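Long-range contact in phosphoserine aminotransferase (Bacillus alcalophilus, PDB 1W23), which catalyses the pyridoxal-phosphate-dependent, reversible transfer of an amino group between glutamate and 3-phosphohydroxypyruvate, giving phosphoserine on the pathway to serine: residues N309-L313 / G331-A335. Numbering follows the deposited sequence.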
loop_
_atom_site.group_PDB
_atom_site.type_symbol
_atom_site.label_atom_id
_atom_site.label_comp_id
_atom_site.label_asym_id
_atom_site.label_seq_id
_atom_site.Cartn_x
_atom_site.Cartn_y
_atom_site.Cartn_z
ATOM N N ASN A 309 -30.480 10.716 -18.048
ATOM C CA ASN A 309 -29.328 10.451 -17.177
ATOM C C ASN A 309 -28.079 11.106 -17.786
ATOM O O ASN A 309 -27.310 11.736 -17.059
ATOM C CB ASN A 309 -29.042 8.943 -17.103
ATOM C CG ASN A 309 -29.768 8.187 -16.029
ATOM O OD1 ASN A 309 -30.287 8.754 -15.057
ATOM N ND2 ASN A 309 -29.776 6.802 -16.161
ATOM N N GLN A 310 -27.849 10.892 -19.073
ATOM C CA GLN A 310 -26.654 11.432 -19.729
ATOM C C GLN A 310 -26.620 12.952 -19.685
ATOM O O GLN A 310 -25.582 13.557 -19.395
ATOM C CB GLN A 310 -26.572 10.922 -21.179
ATOM C CG GLN A 310 -26.471 9.454 -21.435
ATOM C CD GLN A 310 -26.906 9.039 -22.877
ATOM O OE1 GLN A 310 -27.320 9.680 -23.859
ATOM N NE2 GLN A 310 -26.832 7.706 -23.113
ATOM N N GLN A 311 -27.766 13.573 -19.955
ATOM C CA GLN A 311 -27.863 15.013 -19.973
ATOM C C GLN A 311 -27.613 15.577 -18.584
ATOM O O GLN A 311 -26.887 16.587 -18.431
ATOM C CB GLN A 311 -29.229 15.427 -20.513
ATOM C CG GLN A 311 -29.397 15.157 -21.997
ATOM C CD GLN A 311 -30.870 15.196 -22.409
ATOM O OE1 GLN A 311 -31.763 15.577 -21.660
ATOM N NE2 GLN A 311 -31.071 14.766 -23.655
ATOM N N PHE A 312 -28.196 14.954 -17.565
ATOM C CA PHE A 312 -27.960 15.403 -16.162
ATOM C C PHE A 312 -26.508 15.296 -15.797
ATOM O O PHE A 312 -25.929 16.208 -15.232
ATOM C CB PHE A 312 -28.867 14.545 -15.243
ATOM C CG PHE A 312 -28.581 14.824 -13.780
ATOM C CD1 PHE A 312 -29.011 15.970 -13.160
ATOM C CD2 PHE A 312 -27.861 13.910 -13.051
ATOM C CE1 PHE A 312 -28.698 16.207 -11.812
ATOM C CE2 PHE A 312 -27.556 14.165 -11.730
ATOM C CZ PHE A 312 -27.957 15.314 -11.106
ATOM N N LEU A 313 -25.892 14.129 -16.071
ATOM C CA LEU A 313 -24.491 13.927 -15.674
ATOM C C LEU A 313 -23.569 14.890 -16.419
ATOM O O LEU A 313 -22.581 15.398 -15.875
ATOM C CB LEU A 313 -24.075 12.475 -15.874
ATOM C CG LEU A 313 -24.716 11.501 -14.865
ATOM C CD1 LEU A 313 -24.494 10.070 -15.321
ATOM C CD2 LEU A 313 -24.169 11.747 -13.459
ATOM N N GLY A 331 -24.629 1.780 -14.020
ATOM C CA GLY A 331 -25.159 2.985 -14.624
ATOM C C GLY A 331 -25.830 3.891 -13.602
ATOM O O GLY A 331 -25.623 3.865 -12.413
ATOM N N GLY A 332 -26.695 4.792 -14.143
ATOM C CA GLY A 332 -27.328 5.823 -13.379
ATOM C C GLY A 332 -26.331 6.759 -12.720
ATOM O O GLY A 332 -25.265 7.068 -13.276
ATOM N N CYS A 333 -26.697 7.249 -11.529
ATOM C CA CYS A 333 -25.979 8.279 -10.818
ATOM C C CYS A 333 -25.651 7.781 -9.406
ATOM O O CYS A 333 -26.425 6.986 -8.832
ATOM C CB CYS A 333 -26.810 9.563 -10.695
ATOM S SG CYS A 333 -27.448 10.140 -12.292
ATOM N N ARG A 334 -24.576 8.259 -8.833
ATOM C CA ARG A 334 -24.200 7.898 -7.466
ATOM C C ARG A 334 -23.535 9.106 -6.841
ATOM O O ARG A 334 -22.478 9.529 -7.269
ATOM C CB ARG A 334 -23.244 6.707 -7.431
ATOM C CG ARG A 334 -22.816 6.338 -6.018
ATOM C CD ARG A 334 -22.050 5.024 -5.960
ATOM N NE ARG A 334 -20.871 5.033 -6.833
ATOM C CZ ARG A 334 -19.965 4.063 -6.831
ATOM N NH1 ARG A 334 -20.066 3.030 -6.021
ATOM N NH2 ARG A 334 -18.928 4.157 -7.705
ATOM N N ALA A 335 -24.190 9.668 -5.804
ATOM C CA ALA A 335 -23.619 10.766 -5.029
ATOM C C ALA A 335 -22.975 10.151 -3.767
ATOM O O ALA A 335 -23.706 9.703 -2.861
ATOM C CB ALA A 335 -24.682 11.795 -4.638
#
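With SG of Cys-333 turned opposite its own carbonyl carbon (chi1 -52°), the thiol reaches out from the strand to helix 306-318, where Phe-312 and Leu-313 receive it. Phe-312 has CG trans to the backbone N (chi1 174°), which brings the CD2-CE2 bond up to the sulfur; Phe-312 CD2 lies 3.9 Å from Cys-333 SG. Cys-333 SG is 5.0 Å from the centroid of the Phe-312 ring, and the approach is oblique, 71° off the ring normal: a Cys sulfur-aromatic contact. Leu-313 CD2 packs on Cys-333 SG at 3.8 Å, while Leu-313 CD1 rests against Gly-332 O at 3.7 Å. One turn back along the helix, Asn-309 ND2 lies 3.8 Å from Gly-332 CA, a van der Waals contact, and Asn-309 OD1 stands a looser 4.2 Å from Cys-333 SG. The amide is satisfied within the chain: OD1 takes the N-H of Leu-303, and ND2 bonds to Asn-302 OD1 and Glu-306 OE1. No hydrogen bond joins the two segments. This is helix-on-sheet packing in the small C-terminal domain of a fold type I aminotransferase, away from the cofactor site. Helix 306-318 packs over one face of the antiparallel sheet, on its outermost strand 333-336 and the adjoining 298-302, whose Phe-301 touches both Phe-312 and Cys-333, while helix 343-359 meets Phe-312 through Leu-352, Met-353 and the edge-to-face ring of Phe-356.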